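PDB 3OF7: guanine nucleotide exchange factor SRM1 from Saccharomyces cerevisiae, which acts as a guanine nucleotide exchange factor that swaps GDP for GTP on GSP1 and GSP2, controls RNA metabolism and nuclear transport, and binds chromatin. Local coordinates for residues A[232-237]-A[298-303]; A[281-286]-A[321-326]; A[293-298]-A[366-371]; A[315-320]-A[380-385]; A[332-337]-A[371-376]. All coordinates share one frame; numbering follows the deposited sequence.

Interaction 1 (A[232-237]-A[298-303]); sequences QQNQLG and GALVTK
N234 is the residue of the 232-237 loop that meets both L300 and T302 of strand 300-302. The protein is a beta-propeller built from RCC1 repeats, and here the loop after strand 225-229 of one blade leans on an outer strand of the next.

The direct contacts are van der Waals. N234 ND2 lies 3.6 Å from T302 CG2 and 3.8 Å from L300 CD1, bringing the amide nitrogen against two methyl groups. The other leucine branch, L300 CD2, rests 3.5 Å from Q233 O. An alanine in place of N234 would probably open a gap between L300 CD1 and T302 CG2, which the carboxamide now fills.

Polar contact between the segments runs through water. One water lies within hydrogen-bonding distance of both N234 O and T302 O and probably bridges them; a second is bonded to G237 O and only weakly to T302 O.

Within the loop, a type I turn from N234 to G237 is closed by G237 N donating to N234 O. From inside the turn the Q235 carboxamide reaches back to Q233: Q235 OE1 accepts on a lone pair, 2.7 Å from Q233 N, and Q235 NE2 donates to Q233 OE1 over 2.9 Å.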
# COMPACT_ATOMS: atom_id res chain seq x y z
N GLN A 232 10.08 -1.53 -16.55
CA GLN A 232 10.57 -2.82 -17.09
C GLN A 232 9.53 -3.94 -17.09
O GLN A 232 9.69 -4.93 -17.81
CB GLN A 232 11.82 -3.28 -16.32
CG GLN A 232 12.99 -2.32 -16.43
CD GLN A 232 14.15 -2.72 -15.54
OE1 GLN A 232 14.02 -2.83 -14.31
NE2 GLN A 232 15.32 -2.93 -16.15
N GLN A 233 8.49 -3.78 -16.28
CA GLN A 233 7.41 -4.77 -16.19
C GLN A 233 6.11 -4.27 -16.84
O GLN A 233 5.03 -4.81 -16.56
CB GLN A 233 7.15 -5.16 -14.73
CG GLN A 233 8.28 -5.96 -14.05
CD GLN A 233 9.46 -5.10 -13.63
OE1 GLN A 233 9.30 -3.96 -13.20
NE2 GLN A 233 10.66 -5.65 -13.75
N ASN A 234 6.22 -3.27 -17.71
CA ASN A 234 5.05 -2.66 -18.37
C ASN A 234 4.10 -1.96 -17.40
O ASN A 234 2.92 -1.74 -17.72
CB ASN A 234 4.29 -3.68 -19.23
CG ASN A 234 4.55 -3.50 -20.71
OD1 ASN A 234 3.98 -2.61 -21.35
ND2 ASN A 234 5.39 -4.36 -21.27
N GLN A 235 4.60 -1.58 -16.23
CA GLN A 235 3.74 -0.95 -15.22
C GLN A 235 3.30 0.46 -15.61
O GLN A 235 2.30 0.97 -15.09
CB GLN A 235 4.38 -0.96 -13.82
CG GLN A 235 5.76 -0.32 -13.71
CD GLN A 235 6.87 -1.32 -13.93
OE1 GLN A 235 7.08 -1.81 -15.05
NE2 GLN A 235 7.61 -1.64 -12.87
N LEU A 236 4.03 1.08 -16.54
CA LEU A 236 3.72 2.45 -16.95
C LEU A 236 2.64 2.51 -18.04
O LEU A 236 2.27 3.59 -18.48
CB LEU A 236 4.99 3.22 -17.40
CG LEU A 236 6.22 3.28 -16.49
CD1 LEU A 236 7.37 3.96 -17.20
CD2 LEU A 236 5.97 3.95 -15.13
N GLY A 237 2.14 1.34 -18.44
CA GLY A 237 1.10 1.23 -19.46
C GLY A 237 1.59 1.50 -20.88
O GLY A 237 0.78 1.68 -21.79
N GLY A 298 7.31 -15.05 -16.84
CA GLY A 298 7.62 -13.79 -17.53
C GLY A 298 6.44 -13.04 -18.13
O GLY A 298 6.62 -12.04 -18.83
N ALA A 299 5.22 -13.52 -17.85
CA ALA A 299 4.02 -12.92 -18.42
C ALA A 299 3.87 -11.47 -17.98
O ALA A 299 4.03 -11.15 -16.80
CB ALA A 299 2.78 -13.71 -18.04
N LEU A 300 3.61 -10.59 -18.95
CA LEU A 300 3.24 -9.21 -18.67
C LEU A 300 1.94 -8.89 -19.37
O LEU A 300 1.70 -9.34 -20.49
CB LEU A 300 4.31 -8.22 -19.14
CG LEU A 300 5.76 -8.38 -18.68
CD1 LEU A 300 6.67 -7.42 -19.46
CD2 LEU A 300 5.89 -8.16 -17.17
N VAL A 301 1.10 -8.12 -18.70
CA VAL A 301 -0.13 -7.62 -19.30
C VAL A 301 0.20 -6.22 -19.79
O VAL A 301 0.48 -5.31 -18.99
CB VAL A 301 -1.32 -7.66 -18.31
CG1 VAL A 301 -2.60 -7.12 -18.95
CG2 VAL A 301 -1.54 -9.09 -17.83
N THR A 302 0.21 -6.06 -21.11
CA THR A 302 0.63 -4.79 -21.72
C THR A 302 -0.52 -3.78 -21.75
O THR A 302 -0.41 -2.69 -21.20
CB THR A 302 1.23 -5.00 -23.12
OG1 THR A 302 0.31 -5.73 -23.93
CG2 THR A 302 2.55 -5.77 -23.01
N LYS A 303 -1.62 -4.13 -22.40
CA LYS A 303 -2.79 -3.26 -22.38
C LYS A 303 -3.70 -3.67 -21.24
O LYS A 303 -3.91 -4.86 -21.02
CB LYS A 303 -3.53 -3.31 -23.71
CG LYS A 303 -2.94 -2.38 -24.76
O HOH W 1 1.74 -2.03 -20.05
O HOH W 2 -1.60 0.36 -22.03

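Interaction 2 (A[281-286]-A[321-326]); sequences WGLNQF and GEHHSL
F286 and H323 carry this contact, their rings meeting at an oblique 44° with centroids 4.7 Å apart. In both residues CG stands anti to the carbonyl carbon (chi1 -69° for F286, -60° for H323). The two rings lie between the segments: F286 CE2 sits over the centre of the imidazole, 3.6 Å above its plane, and the neighbouring F286 CD2 comes to 3.5 Å from H323 CG. The opposite face of the imidazole is covered from within its own segment, by E322 CG, also over the ring centre. H323 is thus sandwiched between F286 CE2 and E322 CG.

The rim of the imidazole has its own neighbours. The L283 CD2 methyl lies at the ring edge, near its plane, 4.2 Å from H323 CD2. Q285 bends at chi2 and brings its carboxamide close to the same part of the ring, the two planes turned 82° apart. Beyond the segments, H323 ND1 is hydrogen-bonded to R339 NH1, which probably helps to fix the rotation of the ring, while E322 OE1 is hydrogen-bonded to H387 NE2.

The segment 321-326 enters strand 324-329 from a tight connection in which G321 N donates to H324 O, 3.0 Å away. The 281-286 loop follows the third strand of the preceding blade. A glycine and, three residues later, a histidine at the turn between the first two strands of a blade recur in this chain and belong to the RCC1 repeat of the beta-propeller fold.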
# COMPACT_ATOMS: atom_id res chain seq x y z
N TRP A 281 -2.91 -4.25 -15.37
CA TRP A 281 -1.78 -4.39 -16.28
C TRP A 281 -0.47 -4.55 -15.51
O TRP A 281 -0.42 -4.29 -14.30
CB TRP A 281 -1.68 -3.18 -17.23
CG TRP A 281 -1.35 -1.88 -16.56
CD1 TRP A 281 -0.12 -1.29 -16.50
CD2 TRP A 281 -2.25 -1.01 -15.86
NE1 TRP A 281 -0.19 -0.10 -15.81
CE2 TRP A 281 -1.48 0.09 -15.40
CE3 TRP A 281 -3.62 -1.05 -15.57
CZ2 TRP A 281 -2.05 1.15 -14.67
CZ3 TRP A 281 -4.18 0.00 -14.83
CH2 TRP A 281 -3.39 1.09 -14.40
N GLY A 282 0.58 -4.96 -16.21
CA GLY A 282 1.90 -5.10 -15.62
C GLY A 282 2.26 -6.55 -15.35
O GLY A 282 1.82 -7.46 -16.07
N LEU A 283 3.06 -6.77 -14.32
CA LEU A 283 3.63 -8.08 -14.06
C LEU A 283 2.56 -9.11 -13.71
O LEU A 283 1.68 -8.84 -12.89
CB LEU A 283 4.67 -7.99 -12.94
CG LEU A 283 5.41 -9.28 -12.57
CD1 LEU A 283 6.35 -9.74 -13.71
CD2 LEU A 283 6.16 -9.10 -11.25
N ASN A 284 2.61 -10.27 -14.36
CA ASN A 284 1.54 -11.26 -14.20
C ASN A 284 1.98 -12.73 -14.18
O ASN A 284 1.20 -13.62 -14.55
CB ASN A 284 0.45 -11.05 -15.26
CG ASN A 284 -0.86 -11.73 -14.90
OD1 ASN A 284 -1.24 -11.80 -13.74
ND2 ASN A 284 -1.57 -12.23 -15.92
N GLN A 285 3.20 -13.01 -13.72
CA GLN A 285 3.70 -14.39 -13.81
C GLN A 285 3.04 -15.33 -12.80
O GLN A 285 3.13 -16.56 -12.96
CB GLN A 285 5.24 -14.46 -13.78
CG GLN A 285 5.91 -14.54 -12.40
CD GLN A 285 6.05 -13.18 -11.71
OE1 GLN A 285 7.13 -12.82 -11.23
NE2 GLN A 285 4.96 -12.44 -11.64
N PHE A 286 2.38 -14.77 -11.78
CA PHE A 286 1.59 -15.59 -10.85
C PHE A 286 0.08 -15.36 -10.97
O PHE A 286 -0.70 -15.82 -10.13
CB PHE A 286 2.04 -15.36 -9.40
CG PHE A 286 3.40 -15.90 -9.10
CD1 PHE A 286 3.57 -17.24 -8.76
CD2 PHE A 286 4.52 -15.07 -9.16
CE1 PHE A 286 4.85 -17.76 -8.48
CE2 PHE A 286 5.80 -15.56 -8.88
CZ PHE A 286 5.96 -16.92 -8.54
N GLY A 321 0.47 -6.86 -3.37
CA GLY A 321 1.88 -6.98 -3.04
C GLY A 321 2.75 -7.25 -4.25
O GLY A 321 2.46 -6.75 -5.34
N GLU A 322 3.82 -8.02 -4.08
CA GLU A 322 4.67 -8.37 -5.21
C GLU A 322 3.95 -9.30 -6.21
O GLU A 322 3.96 -9.06 -7.42
CB GLU A 322 6.01 -8.98 -4.76
CG GLU A 322 6.98 -9.13 -5.93
CD GLU A 322 8.37 -9.60 -5.53
OE1 GLU A 322 8.55 -10.17 -4.43
OE2 GLU A 322 9.27 -9.42 -6.36
N HIS A 323 3.33 -10.35 -5.69
CA HIS A 323 2.79 -11.40 -6.55
C HIS A 323 1.37 -11.82 -6.20
O HIS A 323 0.93 -12.91 -6.59
CB HIS A 323 3.69 -12.65 -6.51
CG HIS A 323 5.09 -12.41 -6.97
ND1 HIS A 323 6.18 -12.94 -6.32
CD2 HIS A 323 5.58 -11.72 -8.03
CE1 HIS A 323 7.29 -12.59 -6.96
NE2 HIS A 323 6.95 -11.84 -8.00
N HIS A 324 0.65 -10.96 -5.48
CA HIS A 324 -0.75 -11.24 -5.14
C HIS A 324 -1.57 -9.97 -5.10
O HIS A 324 -1.02 -8.87 -4.97
CB HIS A 324 -0.87 -12.00 -3.81
CG HIS A 324 -0.58 -11.16 -2.61
ND1 HIS A 324 -1.54 -10.87 -1.66
CD2 HIS A 324 0.55 -10.55 -2.19
CE1 HIS A 324 -1.01 -10.13 -0.71
NE2 HIS A 324 0.27 -9.93 -1.00
N SER A 325 -2.88 -10.12 -5.21
CA SER A 325 -3.79 -8.99 -5.18
C SER A 325 -5.00 -9.30 -4.32
O SER A 325 -5.42 -10.44 -4.24
CB SER A 325 -4.25 -8.67 -6.60
OG SER A 325 -3.13 -8.42 -7.41
N LEU A 326 -5.55 -8.26 -3.71
CA LEU A 326 -6.71 -8.40 -2.83
C LEU A 326 -7.77 -7.39 -3.19
O LEU A 326 -7.53 -6.19 -3.16
CB LEU A 326 -6.30 -8.23 -1.36
CG LEU A 326 -5.15 -9.12 -0.86
CD1 LEU A 326 -4.77 -8.70 0.55
CD2 LEU A 326 -5.52 -10.61 -0.90

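Interaction 3 (A[293-298]-A[366-371]); sequences EDVEDG and AVPLPT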
# COMPACT_ATOMS: atom_id res chain seq x y z
N GLU A 293 -6.77 -17.61 -16.70
CA GLU A 293 -6.45 -18.87 -16.02
C GLU A 293 -5.04 -19.32 -16.37
O GLU A 293 -4.44 -20.11 -15.64
CB GLU A 293 -7.45 -19.96 -16.40
CG GLU A 293 -8.85 -19.76 -15.83
CD GLU A 293 -9.67 -21.04 -15.75
OE1 GLU A 293 -10.87 -20.96 -15.42
OE2 GLU A 293 -9.12 -22.14 -16.00
N ASP A 294 -4.51 -18.82 -17.48
CA ASP A 294 -3.20 -19.24 -17.97
C ASP A 294 -2.09 -18.52 -17.22
O ASP A 294 -2.01 -17.29 -17.25
CB ASP A 294 -3.10 -19.02 -19.48
CG ASP A 294 -4.01 -19.97 -20.27
OD1 ASP A 294 -4.28 -21.09 -19.79
OD2 ASP A 294 -4.44 -19.59 -21.38
N VAL A 295 -1.26 -19.30 -16.53
CA VAL A 295 -0.13 -18.79 -15.74
C VAL A 295 1.17 -19.19 -16.44
O VAL A 295 1.44 -20.38 -16.63
CB VAL A 295 -0.16 -19.35 -14.30
CG1 VAL A 295 1.15 -19.07 -13.56
CG2 VAL A 295 -1.32 -18.76 -13.52
N GLU A 296 1.95 -18.18 -16.82
CA GLU A 296 3.17 -18.41 -17.61
C GLU A 296 4.32 -17.54 -17.11
O GLU A 296 4.12 -16.36 -16.79
CB GLU A 296 2.91 -18.11 -19.09
CG GLU A 296 2.03 -19.13 -19.79
N ASP A 297 5.51 -18.13 -17.05
CA ASP A 297 6.71 -17.40 -16.64
C ASP A 297 6.93 -16.15 -17.49
O ASP A 297 6.75 -16.18 -18.71
CB ASP A 297 7.94 -18.32 -16.71
CG ASP A 297 9.18 -17.68 -16.11
OD2 ASP A 297 10.29 -18.19 -16.39
N GLY A 298 7.31 -15.05 -16.84
CA GLY A 298 7.62 -13.79 -17.53
C GLY A 298 6.44 -13.04 -18.13
O GLY A 298 6.62 -12.04 -18.83
N ALA A 366 -0.17 -20.94 -7.74
CA ALA A 366 -0.96 -19.72 -7.97
C ALA A 366 -2.46 -19.94 -8.14
O ALA A 366 -2.90 -21.00 -8.60
CB ALA A 366 -0.40 -18.93 -9.17
N VAL A 367 -3.24 -18.92 -7.79
CA VAL A 367 -4.69 -18.89 -8.03
C VAL A 367 -4.93 -17.67 -8.91
O VAL A 367 -4.96 -16.53 -8.42
CB VAL A 367 -5.49 -18.80 -6.70
CG1 VAL A 367 -7.01 -18.74 -6.97
CG2 VAL A 367 -5.16 -19.99 -5.79
N PRO A 368 -5.06 -17.87 -10.24
CA PRO A 368 -4.96 -16.76 -11.17
C PRO A 368 -6.25 -15.98 -11.45
O PRO A 368 -6.22 -15.03 -12.22
CB PRO A 368 -4.47 -17.42 -12.45
CG PRO A 368 -5.09 -18.77 -12.39
CD PRO A 368 -5.13 -19.17 -10.95
N LEU A 369 -7.37 -16.42 -10.88
CA LEU A 369 -8.62 -15.66 -10.98
C LEU A 369 -9.03 -15.21 -9.59
O LEU A 369 -8.81 -15.94 -8.63
CB LEU A 369 -9.75 -16.51 -11.57
CG LEU A 369 -9.61 -17.14 -12.95
CD1 LEU A 369 -10.85 -18.01 -13.21
CD2 LEU A 369 -9.41 -16.10 -14.05
N PRO A 370 -9.62 -14.00 -9.47
CA PRO A 370 -10.09 -13.51 -8.17
C PRO A 370 -11.02 -14.53 -7.54
O PRO A 370 -11.97 -14.98 -8.18
CB PRO A 370 -10.86 -12.24 -8.53
CG PRO A 370 -10.29 -11.80 -9.81
CD PRO A 370 -9.87 -13.03 -10.55
N THR A 371 -10.71 -14.92 -6.30
CA THR A 371 -11.42 -16.01 -5.63
C THR A 371 -11.86 -15.53 -4.26
O THR A 371 -11.05 -15.05 -3.46
CB THR A 371 -10.52 -17.27 -5.53
OG1 THR A 371 -10.03 -17.61 -6.83
CG2 THR A 371 -11.29 -18.46 -4.94
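L369 and E293 cross obliquely at the protein surface, where the loop 293-298 approaches a corner of the chain between strands 364-368 and 370-372. From L369 CB, which points toward the loop, the first torsion (chi1 -59°) sets CG anti to the carbonyl carbon and 4.0 Å from E293 CG. At the fork both methyls touch E293 CG; L369 CD1 also lies 3.7 Å from the carboxylate oxygen E293 OE1, and L369 CD2 lies 4.0 Å from E293 N. An alanine in place of L369 would probably open a gap beside E293 CG and hold the glutamate chain less firmly.

In the beta-propeller this contact ties neighbouring blades together at their outer ends: 293-298 belongs to the long excursion between strands 278-281 and 300-302 of one blade, whereas 370-372 is the outermost strand of the next, and 364-368 pairs with 357-358 in a small hairpin beside it.

The inner part of the contact is apolar. V295 crosses P368 roughly perpendicularly, its CG2 resting 3.6 Å from P368 CB and, more distantly, 4.4 Å from A366 CB. P368 CG meets the backbone instead, 3.6 Å from E293 O. T371 braces the corner: its hydroxyl OG1 donates to L369 O over 2.7 Å, from 35° above the carbonyl plane, and the same OG1 is also hydrogen-bonded to Y355 OH.

Interaction 4 (A[315-320]-A[380-385]); sequences IRSIAA and KSVAAG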
# COMPACT_ATOMS: atom_id res chain seq x y z
N ILE A 315 -16.80 -2.72 -6.12
CA ILE A 315 -15.44 -2.60 -5.59
C ILE A 315 -15.31 -1.44 -4.60
O ILE A 315 -15.69 -0.30 -4.90
CB ILE A 315 -14.38 -2.40 -6.73
CG1 ILE A 315 -14.52 -3.45 -7.85
CG2 ILE A 315 -12.95 -2.33 -6.15
CD1 ILE A 315 -14.49 -4.91 -7.42
N ARG A 316 -14.80 -1.75 -3.41
CA ARG A 316 -14.53 -0.73 -2.41
C ARG A 316 -13.07 -0.28 -2.48
O ARG A 316 -12.77 0.91 -2.58
CB ARG A 316 -14.88 -1.26 -1.03
CG ARG A 316 -14.61 -0.32 0.14
CD ARG A 316 -15.31 -0.91 1.35
NE ARG A 316 -14.88 -0.39 2.64
CZ ARG A 316 -15.34 0.73 3.20
NH1 ARG A 316 -16.24 1.48 2.56
NH2 ARG A 316 -14.91 1.10 4.39
N SER A 317 -12.15 -1.25 -2.44
CA SER A 317 -10.72 -0.95 -2.48
C SER A 317 -9.92 -2.17 -2.88
O SER A 317 -10.43 -3.29 -2.89
CB SER A 317 -10.25 -0.44 -1.11
OG SER A 317 -10.44 -1.42 -0.12
N ILE A 318 -8.66 -1.93 -3.22
CA ILE A 318 -7.77 -2.99 -3.64
C ILE A 318 -6.43 -2.79 -2.94
O ILE A 318 -5.99 -1.67 -2.75
CB ILE A 318 -7.56 -2.96 -5.17
CG1 ILE A 318 -8.89 -3.15 -5.92
CG2 ILE A 318 -6.54 -4.02 -5.61
CD1 ILE A 318 -8.83 -2.67 -7.35
N ALA A 319 -5.80 -3.89 -2.52
CA ALA A 319 -4.43 -3.84 -2.05
C ALA A 319 -3.68 -4.93 -2.78
O ALA A 319 -4.23 -6.00 -3.03
CB ALA A 319 -4.37 -4.06 -0.54
N ALA A 320 -2.41 -4.69 -3.10
CA ALA A 320 -1.62 -5.71 -3.80
C ALA A 320 -0.15 -5.68 -3.40
O ALA A 320 0.40 -4.62 -3.13
CB ALA A 320 -1.79 -5.58 -5.33
N LYS A 380 -13.49 -4.29 6.24
CA LYS A 380 -13.73 -2.91 5.84
C LYS A 380 -12.53 -2.23 5.17
O LYS A 380 -12.70 -1.26 4.45
CB LYS A 380 -14.30 -2.08 7.01
CG LYS A 380 -13.40 -1.99 8.24
CD LYS A 380 -14.02 -1.05 9.27
CE LYS A 380 -13.10 -0.83 10.46
NZ LYS A 380 -13.56 0.32 11.33
N SER A 381 -11.32 -2.75 5.41
CA SER A 381 -10.12 -2.28 4.71
C SER A 381 -9.08 -3.40 4.63
O SER A 381 -9.14 -4.36 5.39
CB SER A 381 -9.50 -1.04 5.37
OG SER A 381 -8.91 -1.35 6.63
N VAL A 382 -8.14 -3.26 3.71
CA VAL A 382 -7.12 -4.28 3.48
C VAL A 382 -5.81 -3.61 3.07
O VAL A 382 -5.83 -2.54 2.46
CB VAL A 382 -7.62 -5.32 2.43
CG1 VAL A 382 -7.88 -4.67 1.06
CG2 VAL A 382 -6.68 -6.51 2.30
N ALA A 383 -4.69 -4.23 3.43
CA ALA A 383 -3.38 -3.77 3.01
C ALA A 383 -2.52 -4.98 2.69
O ALA A 383 -2.74 -6.06 3.23
CB ALA A 383 -2.73 -2.94 4.10
N ALA A 384 -1.54 -4.79 1.82
CA ALA A 384 -0.66 -5.88 1.40
C ALA A 384 0.76 -5.37 1.33
O ALA A 384 1.01 -4.26 0.83
CB ALA A 384 -1.10 -6.41 0.04
N GLY A 385 1.69 -6.18 1.84
CA GLY A 385 3.12 -5.93 1.69
C GLY A 385 3.65 -6.92 0.65
O GLY A 385 2.86 -7.47 -0.10
O HOH W 3 -8.54 -0.97 1.85
O HOH W 4 -6.47 -0.50 -0.07
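Strands 315-320 and 381-384 run nearly parallel, their directions 20° apart and their axes 5.2 Å apart at the closest, with A319 level with A383 and A320 with A384. The contact between them is made by small side chains, by water and, at one end, by an arginine.

A319 CB fits against the partner backbone, 3.7 Å from A383 CA, and also touches V382 CG1, the branch that chi1 (62°) places between the backbone N and the carbonyl carbon. In return A384 CB packs 3.6 Å from A320 C. Towards the arginine end the strands part, and water 3 joins S317 OG to V382 N, accepting from the latter over 3.0 Å. A second water donates to I318 O and, weakly, to V382 O.

R316 reaches across with its chain extended from CG to NE. It holds the single oxygen K380 O side-on: NE donates over 3.0 Å and NH2 over 3.2 Å, approaching from opposite faces of the carbonyl plane, while the oxygen lies at the edge of the guanidinium. Two bonds to one backbone atom would help to hold the flat group's orientation.

R316 and S317 together face L328 of the adjoining strand, a classic beta bulge. Each of the two strands is the first of its four-stranded sheet, and such near-parallel first strands of successive blades line the central axis of a beta-propeller.

Interaction 5 (A[332-337]-A[371-376]); sequences GDLYSC and TKLNNV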
# COMPACT_ATOMS: atom_id res chain seq x y z
N GLY A 332 -18.02 -6.21 1.93
CA GLY A 332 -17.00 -6.74 2.83
C GLY A 332 -16.41 -8.09 2.47
O GLY A 332 -15.73 -8.71 3.28
N ASP A 333 -16.67 -8.57 1.25
CA ASP A 333 -16.10 -9.83 0.79
C ASP A 333 -14.74 -9.55 0.17
O ASP A 333 -14.54 -8.52 -0.47
CB ASP A 333 -16.99 -10.50 -0.25
CG ASP A 333 -18.32 -10.97 0.32
OD1 ASP A 333 -18.38 -11.38 1.50
OD2 ASP A 333 -19.30 -10.95 -0.44
N LEU A 334 -13.82 -10.50 0.34
CA LEU A 334 -12.46 -10.33 -0.15
C LEU A 334 -12.14 -11.38 -1.21
O LEU A 334 -12.28 -12.59 -0.98
CB LEU A 334 -11.47 -10.41 1.01
CG LEU A 334 -10.03 -9.94 0.77
CD1 LEU A 334 -9.98 -8.44 0.46
CD2 LEU A 334 -9.20 -10.25 2.01
N TYR A 335 -11.71 -10.90 -2.37
CA TYR A 335 -11.31 -11.77 -3.48
C TYR A 335 -9.80 -11.68 -3.63
O TYR A 335 -9.25 -10.58 -3.74
CB TYR A 335 -11.97 -11.31 -4.78
CG TYR A 335 -13.47 -11.42 -4.76
CD1 TYR A 335 -14.12 -12.52 -5.33
CD2 TYR A 335 -14.26 -10.43 -4.17
CE1 TYR A 335 -15.51 -12.63 -5.31
CE2 TYR A 335 -15.65 -10.53 -4.15
CZ TYR A 335 -16.26 -11.63 -4.72
OH TYR A 335 -17.63 -11.73 -4.69
N SER A 336 -9.13 -12.83 -3.64
CA SER A 336 -7.68 -12.83 -3.82
C SER A 336 -7.27 -13.56 -5.10
O SER A 336 -8.00 -14.44 -5.60
CB SER A 336 -6.99 -13.46 -2.61
OG SER A 336 -7.23 -14.85 -2.56
N CYS A 337 -6.11 -13.18 -5.62
CA CYS A 337 -5.49 -13.90 -6.73
C CYS A 337 -3.98 -13.71 -6.72
O CYS A 337 -3.48 -12.73 -6.15
CB CYS A 337 -6.07 -13.47 -8.08
SG CYS A 337 -5.98 -11.72 -8.43
N THR A 371 -10.71 -14.92 -6.30
CA THR A 371 -11.42 -16.01 -5.63
C THR A 371 -11.86 -15.53 -4.26
O THR A 371 -11.05 -15.05 -3.46
CB THR A 371 -10.52 -17.27 -5.53
OG1 THR A 371 -10.03 -17.61 -6.83
CG2 THR A 371 -11.29 -18.46 -4.94
N LYS A 372 -13.16 -15.64 -3.98
CA LYS A 372 -13.71 -15.16 -2.71
C LYS A 372 -13.20 -15.99 -1.54
O LYS A 372 -13.21 -17.22 -1.60
CB LYS A 372 -15.25 -15.16 -2.75
CG LYS A 372 -15.89 -14.64 -1.45
CD LYS A 372 -17.35 -14.21 -1.64
CE LYS A 372 -18.33 -15.35 -1.39
NZ LYS A 372 -19.76 -14.85 -1.40
N LEU A 373 -12.75 -15.32 -0.48
CA LEU A 373 -12.32 -15.99 0.73
C LEU A 373 -13.54 -16.37 1.58
O LEU A 373 -14.47 -15.58 1.72
CB LEU A 373 -11.36 -15.13 1.55
CG LEU A 373 -10.01 -14.74 0.96
CD1 LEU A 373 -9.08 -14.21 2.05
CD2 LEU A 373 -9.36 -15.92 0.26
N ASN A 374 -13.50 -17.58 2.12
CA ASN A 374 -14.59 -18.09 2.94
C ASN A 374 -14.14 -18.28 4.38
O ASN A 374 -12.94 -18.30 4.65
CB ASN A 374 -15.12 -19.40 2.36
CG ASN A 374 -15.82 -19.19 1.03
OD1 ASN A 374 -15.52 -19.86 0.04
ND2 ASN A 374 -16.76 -18.25 0.99
N ASN A 375 -15.11 -18.40 5.28
CA ASN A 375 -14.82 -18.59 6.71
C ASN A 375 -13.95 -17.45 7.27
O ASN A 375 -12.99 -17.68 8.01
CB ASN A 375 -14.20 -19.97 6.96
CG ASN A 375 -15.04 -21.10 6.38
OD1 ASN A 375 -14.53 -21.94 5.62
ND2 ASN A 375 -16.32 -21.13 6.71
N VAL A 376 -14.31 -16.23 6.89
CA VAL A 376 -13.66 -15.02 7.39
C VAL A 376 -14.74 -14.02 7.77
O VAL A 376 -15.86 -14.09 7.26
CB VAL A 376 -12.72 -14.37 6.32
CG1 VAL A 376 -11.50 -15.25 6.05
CG2 VAL A 376 -13.48 -14.07 5.02
O HOH W 5 -14.48 -12.77 1.80
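An antiparallel strand pairing joins S336 to T371 and Y335 to K372, attaching 370-372 as the outermost strand of a propeller blade to its third strand, 334-337. S336 and T371 form the hydrogen-bonded pair: S336 N donates to T371 O at 2.9 Å, and T371 N returns the bond to S336 O at 2.8 Å. Beyond the non-hydrogen-bonded pair Y335-K372, L373 N donates to L334 O over 2.8 Å, almost along the C=O axis. Past that bond the chains diverge, and a water accepts from L334 N and donates to L373 O.

On the face bearing Y335, the tyrosine ring slants across the lysine chain, with CE1 3.6 Å from K372 CB and OH near K372 CD. S336 OG lies 3.7 Å from L373 CD2, its own hydrogen bond going to V345 O. L334 and L373 run side by side, L334 CD2 4.0 Å from L373 CD1.

The K372 chain bends at chi3 (91°), which sets CE; NZ lies 4.0 Å from D333 OD2, too far for a salt bridge. D333 OD1 is instead bridged to K378 NZ, so the carboxylate has two lysines nearby, which would probably favour its negative charge.

All five contacts lie in one beta-propeller, across four successive blades. Interaction 4 is the innermost, centred about 8 Å from the middle of the chain; interaction 3, at about 22 Å, is the outermost. Interactions 1 and 2 touch, their centres about 11 Å apart, through V301 with G282 and W281 with Q235; the centres of interactions 2 and 3 are about 9 Å apart. In both pairs the segments alternate along the chain. Interaction 1 closes before 4 and 5 open, and 5 is nested within 4. Interactions 2 to 5 share the sheet 315-320, 324-329, 334-337, 370-372. Interactions 1 to 4 join successive blades, whereas interaction 5 completes one, so this sheet is bound internally and to its neighbours.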